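Local coordinates for endoglucanase (Clostridium thermocellum, PDB 2YIK), which probably hydrolyses the beta-1,4-glucosidic bonds of cellulose, as a family 9 glycoside hydrolase built from helical hairpins, at residues 140-145 against 230-235; 157-162 against 238-243; 406-411 against 512-517. All blocks are in the same frame, centred on the assembly; numbering follows the deposited sequence.

Contact 1. Residues 140-145 against 230-235; sequences EFKDQF and YMNFKD
K142, the first residue of helix 142-147, reaches across to N232 near the end of helix 216-233, and this single pair of side chains makes the contact. The backbones stay well apart, 8.7 Å between the CA atoms of K142 and N232.

The polar part is one approach: K142 NZ ends 3.3 Å from N232 ND2. The amide of N232 is probably modelled the wrong way round; a hydrogen bond is possible if it is turned, but this is not settled. The lysine chain sets off with CG anti to the backbone N (chi1 -156°), then bends at chi3 (-68°) and again at chi4, which brings NZ round to the amide. N232 in turn extends its amide toward the lysine, so that the two side chains cross at a slant and meet at their ends.

Aromatic contacts come from outside the pair. Y138 of helix 124-140 gives K142 a cation-pi partner. F141, at the N-cap position of helix 142-147, packs against helices 392-408 and 499-516, and M231 packs on helix 279-293.

Among the backbone bonds, those of the first helical turn, from Q144 N and F145 N to F141 O, are both weak; at the end of helix 216-233, K234 N is bonded to Y230 O at 2.8 Å.

Only 89 Å² of surface is buried between the segments, counting both sides. The chemistry is thus that of a thin polar approach between a partly exposed lysine and a buried amide, in which the lysine charge probably polarises both the neutral amide of N232 and the aromatic ring of Y138.

Contact 2. Residues 157-162 against 238-243; sequences ILRYFN and PQYAAK
R159 of helix 151-167 meets Y240 at both ends of its side chain. Its backbone already takes part: R159 CA is 3.5 Å from Y240 OH. Farther out, R159 CG also meets the hydroxyl end of the tyrosine, 3.6 Å from Y240 OH. From there the arginine chain runs extended to NE, and the turn at chi4 (-82°) lays the guanidinium over the tyrosine ring, the two planes 24° apart. NH1 sits 3.4 Å above the ring plane of Y240, over its centre, so one nitrogen covers the pi cloud, while R159 NH2 stays on the CD2 side of the ring, 4.0 Å from Y240 CD2. R159 CZ is 4.2 Å from the centroid of the Y240 ring, which makes a cation-pi stack over the face. NH2 is held by a salt bridge to D237 OD2, whose other oxygen, OD1, accepts a hydrogen bond from the backbone N of Y240; one carboxylate thus positions both members of the stack.

One turn on, N162 adds only a light touch, its CB 4.1 Å from Y240 OH. The hydroxyl itself is hydrogen-bonded to D163 OD1, just past the segment, and F233 of helix 216-233 meets the tyrosine ring edge-to-face. Y240 reaches this place with CG anti to its own backbone N (chi1 178°), directed toward helix 151-167.

An arginine and an aromatic ring thus bridge two helices where the CA atoms of R159 and Y240 are 9.6 Å apart, consistent with packing between neighbouring helices of the (alpha/alpha)6 barrel of family 9 glycoside hydrolases.

Contact 3. Residues 406-411 against 512-517; sequences YDKHHG and LYRFFG
K408 and F515 bring the ends of helices 392-408 and 499-516 together, their CA atoms 8.9 Å apart, without a hydrogen bond across. The CZ end of the F515 ring makes the closest approach: F515 CZ lies 3.7 Å from K408 N, with the lysine backbone at the ring edge near its plane. D407 CB meets the same end of the ring obliquely, 4.0 Å from F515 CZ.

The second pairing is K408 over R514. Extended beyond CG, the lysine chain passes across one face of the guanidinium, with K408 CD 4.1 Å above the plane of the R514 group, over its centre. It is the aliphatic part of K408 that covers the arginine; NZ carries on to a salt bridge with E140, while R514 NH1 bonds to Q144 and NE forms a salt bridge with D412. These partners probably ease the nearness of two like charges, K408 NZ and R514 NH1, 4.9 Å apart.

Within the first segment, a hydrogen bond from H410 ND1 to Y406 O (2.6 Å) closes the turn after helix 392-408.

The D407 carboxylate turns to S415 OG and the backbone N of A418, so helix 416-428 lies beside this end of the pair; helix 363-373 packs on Y406, and helix 40-47 on L512, Y513 and F516.

From the N terminus, the chain opens contact 1 at 140-145 and contact 2 at 157-162, runs through strands 169-171, 177-184 and 206-209, then closes contact 1 at 230-235 and contact 2 at 238-243. The two loops therefore cross, and their contacts touch, centres about 12 Å apart: helices 142-147 and 151-167 are set against helices 216-233 and 238-257. Contact 3 follows in series, its 406-411 meeting 512-517 after a largely irregular, strand-free excursion that brings the last helix, 499-516, back to helix 392-408. Its centre is about 16 Å from that of contact 1, which it touches through 140-145, and about 27 Å from that of contact 2. Segment 140-145 thus links helices from early and late in the chain.

Contact 1. Residues 140-145 against 230-235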
loop_
_atom_site.group_PDB
_atom_site.type_symbol
_atom_site.label_atom_id
_atom_site.label_comp_id
_atom_site.label_asym_id
_atom_site.label_seq_id
_atom_site.Cartn_x
_atom_site.Cartn_y
_atom_site.Cartn_z
ATOM N N GLU A 140 -0.249 -12.826 -5.405
ATOM C CA GLU A 140 -0.308 -13.190 -6.818
ATOM C C GLU A 140 0.955 -13.853 -7.343
ATOM O O GLU A 140 0.881 -14.856 -8.052
ATOM C CB GLU A 140 -0.573 -11.956 -7.693
ATOM C CG GLU A 140 -1.901 -11.274 -7.473
ATOM C CD GLU A 140 -3.064 -11.984 -8.143
ATOM O OE1 GLU A 140 -2.861 -13.034 -8.781
ATOM O OE2 GLU A 140 -4.195 -11.486 -8.034
ATOM N N PHE A 141 2.110 -13.294 -6.999
ATOM C CA PHE A 141 3.372 -13.812 -7.511
ATOM C C PHE A 141 4.328 -14.433 -6.486
ATOM O O PHE A 141 5.549 -14.291 -6.607
ATOM C CB PHE A 141 4.078 -12.690 -8.292
ATOM C CG PHE A 141 3.182 -11.991 -9.299
ATOM C CD1 PHE A 141 2.588 -12.704 -10.339
ATOM C CD2 PHE A 141 2.908 -10.628 -9.185
ATOM C CE1 PHE A 141 1.729 -12.069 -11.252
ATOM C CE2 PHE A 141 2.051 -9.983 -10.089
ATOM C CZ PHE A 141 1.462 -10.707 -11.124
ATOM N N LYS A 142 3.782 -15.145 -5.501
ATOM C CA LYS A 142 4.609 -15.780 -4.471
ATOM C C LYS A 142 5.706 -16.667 -5.085
ATOM O O LYS A 142 6.827 -16.708 -4.584
ATOM C CB LYS A 142 3.738 -16.618 -3.513
ATOM C CG LYS A 142 4.380 -16.837 -2.120
ATOM C CD LYS A 142 3.645 -17.860 -1.225
ATOM C CE LYS A 142 2.247 -17.417 -0.729
ATOM N NZ LYS A 142 1.915 -15.942 -0.825
ATOM N N ASP A 143 5.388 -17.371 -6.170
ATOM C CA ASP A 143 6.370 -18.245 -6.819
ATOM C C ASP A 143 7.650 -17.508 -7.180
ATOM O O ASP A 143 8.745 -18.031 -6.994
ATOM C CB ASP A 143 5.799 -18.866 -8.093
ATOM C CG ASP A 143 4.736 -19.894 -7.811
ATOM O OD1 ASP A 143 4.750 -20.464 -6.703
ATOM O OD2 ASP A 143 3.896 -20.143 -8.699
ATOM N N GLN A 144 7.501 -16.293 -7.700
ATOM C CA GLN A 144 8.640 -15.481 -8.099
ATOM C C GLN A 144 9.442 -14.946 -6.923
ATOM O O GLN A 144 10.661 -14.836 -7.013
ATOM C CB GLN A 144 8.186 -14.329 -8.996
ATOM C CG GLN A 144 7.824 -14.750 -10.418
ATOM C CD GLN A 144 6.631 -15.699 -10.484
ATOM O OE1 GLN A 144 5.540 -15.381 -10.010
ATOM N NE2 GLN A 144 6.836 -16.870 -11.088
ATOM N N PHE A 145 8.771 -14.600 -5.829
ATOM C CA PHE A 145 9.482 -14.122 -4.644
ATOM C C PHE A 145 10.341 -15.290 -4.135
ATOM O O PHE A 145 11.495 -15.116 -3.740
ATOM C CB PHE A 145 8.494 -13.710 -3.544
ATOM C CG PHE A 145 7.872 -12.350 -3.743
ATOM C CD1 PHE A 145 6.767 -12.195 -4.569
ATOM C CD2 PHE A 145 8.367 -11.233 -3.072
ATOM C CE1 PHE A 145 6.158 -10.945 -4.726
ATOM C CE2 PHE A 145 7.760 -9.977 -3.224
ATOM C CZ PHE A 145 6.656 -9.840 -4.050
ATOM N N TYR A 230 -3.916 -12.887 5.952
ATOM C CA TYR A 230 -4.398 -14.232 6.210
ATOM C C TYR A 230 -4.106 -15.081 4.976
ATOM O O TYR A 230 -3.539 -16.172 5.081
ATOM C CB TYR A 230 -5.904 -14.235 6.485
ATOM C CG TYR A 230 -6.535 -15.595 6.292
ATOM C CD1 TYR A 230 -6.479 -16.570 7.288
ATOM C CD2 TYR A 230 -7.139 -15.929 5.081
ATOM C CE1 TYR A 230 -7.016 -17.852 7.078
ATOM C CE2 TYR A 230 -7.670 -17.198 4.860
ATOM C CZ TYR A 230 -7.607 -18.150 5.860
ATOM O OH TYR A 230 -8.158 -19.388 5.628
ATOM N N MET A 231 -4.489 -14.574 3.805
ATOM C CA MET A 231 -4.279 -15.298 2.554
ATOM C C MET A 231 -2.812 -15.658 2.336
ATOM O O MET A 231 -2.500 -16.729 1.821
ATOM C CB MET A 231 -4.772 -14.479 1.353
ATOM C CG MET A 231 -6.282 -14.292 1.250
ATOM S SD MET A 231 -7.246 -15.821 1.239
ATOM C CE MET A 231 -6.867 -16.500 -0.366
ATOM N N ASN A 232 -1.917 -14.761 2.737
ATOM C CA ASN A 232 -0.481 -14.970 2.571
ATOM C C ASN A 232 0.150 -15.910 3.600
ATOM O O ASN A 232 1.172 -16.535 3.320
ATOM C CB ASN A 232 0.247 -13.615 2.606
ATOM C CG ASN A 232 0.094 -12.826 1.309
ATOM O OD1 ASN A 232 0.127 -11.598 1.314
ATOM N ND2 ASN A 232 -0.053 -13.531 0.195
ATOM N N PHE A 233 -0.458 -16.026 4.778
ATOM C CA PHE A 233 0.104 -16.873 5.830
ATOM C C PHE A 233 -0.693 -18.104 6.255
ATOM O O PHE A 233 -0.216 -18.885 7.080
ATOM C CB PHE A 233 0.374 -16.029 7.073
ATOM C CG PHE A 233 1.515 -15.071 6.918
ATOM C CD1 PHE A 233 2.832 -15.510 7.032
ATOM C CD2 PHE A 233 1.277 -13.731 6.627
ATOM C CE1 PHE A 233 3.903 -14.624 6.856
ATOM C CE2 PHE A 233 2.335 -12.836 6.449
ATOM C CZ PHE A 233 3.651 -13.281 6.563
ATOM N N LYS A 234 -1.883 -18.297 5.699
ATOM C CA LYS A 234 -2.719 -19.428 6.100
ATOM C C LYS A 234 -2.118 -20.825 6.018
ATOM O O LYS A 234 -2.558 -21.725 6.736
ATOM C CB LYS A 234 -4.041 -19.418 5.329
ATOM C CG LYS A 234 -3.913 -19.569 3.822
ATOM C CD LYS A 234 -5.284 -19.446 3.192
ATOM C CE LYS A 234 -5.206 -19.196 1.699
ATOM N NZ LYS A 234 -5.326 -20.448 0.912
ATOM N N ASP A 235 -1.135 -21.022 5.149
ATOM C CA ASP A 235 -0.527 -22.341 5.004
ATOM C C ASP A 235 0.777 -22.400 5.766
ATOM O O ASP A 235 1.134 -23.421 6.358
ATOM C CB ASP A 235 -0.264 -22.641 3.525
ATOM C CG ASP A 235 -1.537 -22.645 2.698
ATOM O OD1 ASP A 235 -2.446 -23.442 3.016
ATOM O OD2 ASP A 235 -1.632 -21.853 1.735
#

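Contact 2. Residues 157-162 against 238-243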
loop_
_atom_site.group_PDB
_atom_site.type_symbol
_atom_site.label_atom_id
_atom_site.label_comp_id
_atom_site.label_asym_id
_atom_site.label_seq_id
_atom_site.Cartn_x
_atom_site.Cartn_y
_atom_site.Cartn_z
ATOM N N ILE A 157 8.345 -7.528 5.958
ATOM C CA ILE A 157 7.721 -6.229 5.730
ATOM C C ILE A 157 6.213 -6.317 5.978
ATOM O O ILE A 157 5.654 -5.459 6.650
ATOM C CB ILE A 157 7.963 -5.708 4.279
ATOM C CG1 ILE A 157 9.385 -5.169 4.130
ATOM C CG2 ILE A 157 7.002 -4.576 3.966
ATOM C CD1 ILE A 157 10.448 -6.126 4.603
ATOM N N LEU A 158 5.567 -7.356 5.451
ATOM C CA LEU A 158 4.125 -7.514 5.634
ATOM C C LEU A 158 3.729 -7.743 7.093
ATOM O O LEU A 158 2.666 -7.300 7.525
ATOM C CB LEU A 158 3.601 -8.637 4.740
ATOM C CG LEU A 158 3.668 -8.286 3.247
ATOM C CD1 LEU A 158 3.489 -9.522 2.402
ATOM C CD2 LEU A 158 2.600 -7.240 2.918
ATOM N N ARG A 159 4.581 -8.431 7.851
ATOM C CA ARG A 159 4.308 -8.659 9.265
ATOM C C ARG A 159 4.444 -7.338 10.012
ATOM O O ARG A 159 3.660 -7.043 10.917
ATOM C CB ARG A 159 5.286 -9.674 9.867
ATOM C CG ARG A 159 4.937 -11.130 9.603
ATOM C CD ARG A 159 6.051 -12.044 10.109
ATOM N NE ARG A 159 5.770 -13.465 9.895
ATOM C CZ ARG A 159 5.006 -14.212 10.690
ATOM N NH1 ARG A 159 4.436 -13.682 11.769
ATOM N NH2 ARG A 159 4.824 -15.495 10.412
ATOM N N TYR A 160 5.433 -6.535 9.629
ATOM C CA TYR A 160 5.635 -5.257 10.290
ATOM C C TYR A 160 4.452 -4.317 10.052
ATOM O O TYR A 160 4.071 -3.567 10.953
ATOM C CB TYR A 160 6.938 -4.601 9.821
ATOM C CG TYR A 160 7.596 -3.744 10.891
ATOM C CD1 TYR A 160 8.205 -4.331 12.004
ATOM C CD2 TYR A 160 7.599 -2.351 10.796
ATOM C CE1 TYR A 160 8.801 -3.557 12.995
ATOM C CE2 TYR A 160 8.195 -1.565 11.780
ATOM C CZ TYR A 160 8.792 -2.174 12.880
ATOM O OH TYR A 160 9.368 -1.407 13.869
ATOM N N PHE A 161 3.876 -4.351 8.849
ATOM C CA PHE A 161 2.711 -3.509 8.526
ATOM C C PHE A 161 1.503 -3.956 9.344
ATOM O O PHE A 161 0.911 -3.184 10.089
ATOM C CB PHE A 161 2.292 -3.639 7.052
ATOM C CG PHE A 161 2.897 -2.616 6.131
ATOM C CD1 PHE A 161 2.563 -1.265 6.232
ATOM C CD2 PHE A 161 3.753 -3.018 5.114
ATOM C CE1 PHE A 161 3.078 -0.335 5.322
ATOM C CE2 PHE A 161 4.269 -2.106 4.208
ATOM C CZ PHE A 161 3.934 -0.757 4.308
ATOM N N ASN A 162 1.142 -5.222 9.175
ATOM C CA ASN A 162 -0.021 -5.779 9.838
ATOM C C ASN A 162 0.044 -5.930 11.362
ATOM O O ASN A 162 -0.993 -5.875 12.023
ATOM C CB ASN A 162 -0.392 -7.105 9.168
ATOM C CG ASN A 162 -0.823 -6.914 7.718
ATOM O OD1 ASN A 162 -0.064 -7.190 6.779
ATOM N ND2 ASN A 162 -2.044 -6.425 7.529
ATOM N N PRO A 238 -0.515 -20.836 10.203
ATOM C CA PRO A 238 -1.963 -20.880 10.455
ATOM C C PRO A 238 -2.480 -20.050 11.635
ATOM O O PRO A 238 -3.523 -19.399 11.533
ATOM C CB PRO A 238 -2.236 -22.372 10.650
ATOM C CG PRO A 238 -1.137 -23.031 9.875
ATOM C CD PRO A 238 0.053 -22.193 10.239
ATOM N N GLN A 239 -1.759 -20.079 12.750
ATOM C CA GLN A 239 -2.176 -19.334 13.935
ATOM C C GLN A 239 -2.105 -17.829 13.708
ATOM O O GLN A 239 -3.005 -17.093 14.108
ATOM C CB GLN A 239 -1.305 -19.710 15.130
ATOM C CG GLN A 239 -1.804 -19.146 16.454
ATOM C CD GLN A 239 -1.062 -19.737 17.640
ATOM O OE1 GLN A 239 -0.241 -19.070 18.279
ATOM N NE2 GLN A 239 -1.342 -21.004 17.936
ATOM N N TYR A 240 -1.027 -17.381 13.073
ATOM C CA TYR A 240 -0.844 -15.965 12.778
ATOM C C TYR A 240 -1.875 -15.534 11.745
ATOM O O TYR A 240 -2.428 -14.437 11.821
ATOM C CB TYR A 240 0.559 -15.709 12.226
ATOM C CG TYR A 240 0.817 -14.264 11.850
ATOM C CD1 TYR A 240 0.795 -13.258 12.817
ATOM C CD2 TYR A 240 1.105 -13.906 10.537
ATOM C CE1 TYR A 240 1.059 -11.926 12.482
ATOM C CE2 TYR A 240 1.372 -12.575 10.189
ATOM C CZ TYR A 240 1.347 -11.594 11.168
ATOM O OH TYR A 240 1.614 -10.283 10.851
ATOM N N ALA A 241 -2.121 -16.404 10.773
ATOM C CA ALA A 241 -3.089 -16.119 9.725
ATOM C C ALA A 241 -4.478 -15.979 10.328
ATOM O O ALA A 241 -5.249 -15.091 9.947
ATOM C CB ALA A 241 -3.080 -17.237 8.686
ATOM N N ALA A 242 -4.792 -16.863 11.273
ATOM C CA ALA A 242 -6.092 -16.844 11.938
ATOM C C ALA A 242 -6.262 -15.543 12.695
ATOM O O ALA A 242 -7.348 -14.962 12.705
ATOM C CB ALA A 242 -6.219 -18.025 12.907
ATOM N N LYS A 243 -5.196 -15.088 13.343
ATOM C CA LYS A 243 -5.271 -13.840 14.092
ATOM C C LYS A 243 -5.547 -12.667 13.149
ATOM O O LYS A 243 -6.389 -11.813 13.442
ATOM C CB LYS A 243 -3.980 -13.598 14.867
ATOM C CG LYS A 243 -3.992 -12.302 15.644
ATOM C CD LYS A 243 -2.967 -12.349 16.762
ATOM C CE LYS A 243 -2.527 -10.958 17.181
ATOM N NZ LYS A 243 -1.030 -10.868 17.090
#

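Contact 3. Residues 406-411 against 512-517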
loop_
_atom_site.group_PDB
_atom_site.type_symbol
_atom_site.label_atom_id
_atom_site.label_comp_id
_atom_site.label_asym_id
_atom_site.label_seq_id
_atom_site.Cartn_x
_atom_site.Cartn_y
_atom_site.Cartn_z
ATOM N N TYR A 406 -3.658 -9.563 -14.837
ATOM C CA TYR A 406 -4.634 -9.952 -15.853
ATOM C C TYR A 406 -4.083 -11.099 -16.699
ATOM O O TYR A 406 -4.780 -12.088 -16.949
ATOM C CB TYR A 406 -4.970 -8.774 -16.772
ATOM C CG TYR A 406 -6.030 -9.091 -17.806
ATOM C CD1 TYR A 406 -5.696 -9.702 -19.015
ATOM C CD2 TYR A 406 -7.370 -8.791 -17.572
ATOM C CE1 TYR A 406 -6.669 -10.007 -19.961
ATOM C CE2 TYR A 406 -8.351 -9.085 -18.511
ATOM C CZ TYR A 406 -7.995 -9.691 -19.704
ATOM O OH TYR A 406 -8.956 -9.961 -20.653
ATOM N N ASP A 407 -2.834 -10.968 -17.140
ATOM C CA ASP A 407 -2.232 -12.011 -17.959
ATOM C C ASP A 407 -2.062 -13.308 -17.184
ATOM O O ASP A 407 -2.235 -14.394 -17.745
ATOM C CB ASP A 407 -0.882 -11.554 -18.532
ATOM C CG ASP A 407 -1.043 -10.613 -19.726
ATOM O OD1 ASP A 407 -2.199 -10.355 -20.124
ATOM O OD2 ASP A 407 -0.021 -10.133 -20.267
ATOM N N LYS A 408 -1.733 -13.200 -15.899
ATOM C CA LYS A 408 -1.567 -14.395 -15.094
ATOM C C LYS A 408 -2.870 -15.185 -15.094
ATOM O O LYS A 408 -2.869 -16.409 -15.243
ATOM C CB LYS A 408 -1.200 -14.056 -13.650
ATOM C CG LYS A 408 -1.195 -15.287 -12.749
ATOM C CD LYS A 408 -1.085 -14.935 -11.273
ATOM C CE LYS A 408 -1.399 -16.158 -10.403
ATOM N NZ LYS A 408 -1.478 -15.827 -8.952
ATOM N N HIS A 409 -3.983 -14.473 -14.956
ATOM C CA HIS A 409 -5.280 -15.118 -14.901
ATOM C C HIS A 409 -5.952 -15.406 -16.232
ATOM O O HIS A 409 -7.115 -15.814 -16.277
ATOM C CB HIS A 409 -6.185 -14.305 -13.984
ATOM C CG HIS A 409 -5.716 -14.297 -12.567
ATOM N ND1 HIS A 409 -5.874 -15.383 -11.727
ATOM C CD2 HIS A 409 -5.011 -13.383 -11.860
ATOM C CE1 HIS A 409 -5.286 -15.136 -10.576
ATOM N NE2 HIS A 409 -4.752 -13.926 -10.628
ATOM N N HIS A 410 -5.210 -15.210 -17.314
ATOM C CA HIS A 410 -5.717 -15.491 -18.646
ATOM C C HIS A 410 -4.698 -16.329 -19.411
ATOM O O HIS A 410 -4.143 -15.889 -20.415
ATOM C CB HIS A 410 -6.029 -14.193 -19.409
ATOM C CG HIS A 410 -7.238 -13.475 -18.898
ATOM N ND1 HIS A 410 -7.221 -12.706 -17.749
ATOM C CD2 HIS A 410 -8.526 -13.476 -19.318
ATOM C CE1 HIS A 410 -8.437 -12.273 -17.487
ATOM N NE2 HIS A 410 -9.253 -12.729 -18.427
ATOM N N GLY A 411 -4.456 -17.539 -18.918
ATOM C CA GLY A 411 -3.513 -18.438 -19.561
ATOM C C GLY A 411 -2.139 -18.389 -18.921
ATOM O O GLY A 411 -1.251 -19.169 -19.273
ATOM N N LEU A 512 6.888 -9.255 -13.708
ATOM C CA LEU A 512 7.732 -9.200 -14.901
ATOM C C LEU A 512 8.727 -10.350 -14.885
ATOM O O LEU A 512 9.052 -10.920 -15.927
ATOM C CB LEU A 512 8.479 -7.861 -14.969
ATOM C CG LEU A 512 7.594 -6.688 -15.394
ATOM C CD1 LEU A 512 8.274 -5.373 -15.064
ATOM C CD2 LEU A 512 7.285 -6.798 -16.880
ATOM N N TYR A 513 9.216 -10.691 -13.699
ATOM C CA TYR A 513 10.163 -11.788 -13.590
ATOM C C TYR A 513 9.439 -13.082 -13.940
ATOM O O TYR A 513 10.007 -13.994 -14.544
ATOM C CB TYR A 513 10.719 -11.889 -12.172
ATOM C CG TYR A 513 11.774 -12.960 -12.063
ATOM C CD1 TYR A 513 13.041 -12.775 -12.621
ATOM C CD2 TYR A 513 11.488 -14.184 -11.461
ATOM C CE1 TYR A 513 14.003 -13.792 -12.582
ATOM C CE2 TYR A 513 12.433 -15.202 -11.420
ATOM C CZ TYR A 513 13.687 -15.001 -11.982
ATOM O OH TYR A 513 14.619 -16.013 -11.934
ATOM N N ARG A 514 8.169 -13.150 -13.562
ATOM C CA ARG A 514 7.362 -14.324 -13.836
ATOM C C ARG A 514 7.299 -14.666 -15.322
ATOM O O ARG A 514 7.463 -15.822 -15.705
ATOM C CB ARG A 514 5.942 -14.110 -13.316
ATOM C CG ARG A 514 5.010 -15.298 -13.525
ATOM C CD ARG A 514 3.625 -15.018 -12.955
ATOM N NE ARG A 514 2.780 -16.206 -12.932
ATOM C CZ ARG A 514 2.529 -16.936 -11.846
ATOM N NH1 ARG A 514 3.053 -16.602 -10.680
ATOM N NH2 ARG A 514 1.759 -18.010 -11.933
ATOM N N PHE A 515 7.065 -13.658 -16.157
ATOM C CA PHE A 515 6.938 -13.882 -17.594
ATOM C C PHE A 515 8.199 -13.636 -18.416
ATOM O O PHE A 515 8.334 -14.187 -19.501
ATOM C CB PHE A 515 5.824 -12.998 -18.179
ATOM C CG PHE A 515 4.471 -13.207 -17.552
ATOM C CD1 PHE A 515 3.879 -14.465 -17.535
ATOM C CD2 PHE A 515 3.770 -12.132 -17.007
ATOM C CE1 PHE A 515 2.612 -14.652 -16.988
ATOM C CE2 PHE A 515 2.501 -12.308 -16.458
ATOM C CZ PHE A 515 1.921 -13.574 -16.450
ATOM N N PHE A 516 9.117 -12.818 -17.905
ATOM C CA PHE A 516 10.324 -12.472 -18.652
ATOM C C PHE A 516 11.678 -12.780 -18.011
ATOM O O PHE A 516 12.714 -12.455 -18.589
ATOM C CB PHE A 516 10.287 -10.977 -19.005
ATOM C CG PHE A 516 9.022 -10.542 -19.698
ATOM C CD1 PHE A 516 8.700 -11.039 -20.958
ATOM C CD2 PHE A 516 8.142 -9.661 -19.079
ATOM C CE1 PHE A 516 7.521 -10.667 -21.599
ATOM C CE2 PHE A 516 6.959 -9.279 -19.705
ATOM C CZ PHE A 516 6.645 -9.784 -20.969
ATOM N N GLY A 517 11.696 -13.402 -16.836
ATOM C CA GLY A 517 12.974 -13.694 -16.206
ATOM C C GLY A 517 13.810 -14.758 -16.907
ATOM O O GLY A 517 13.249 -15.755 -17.371
#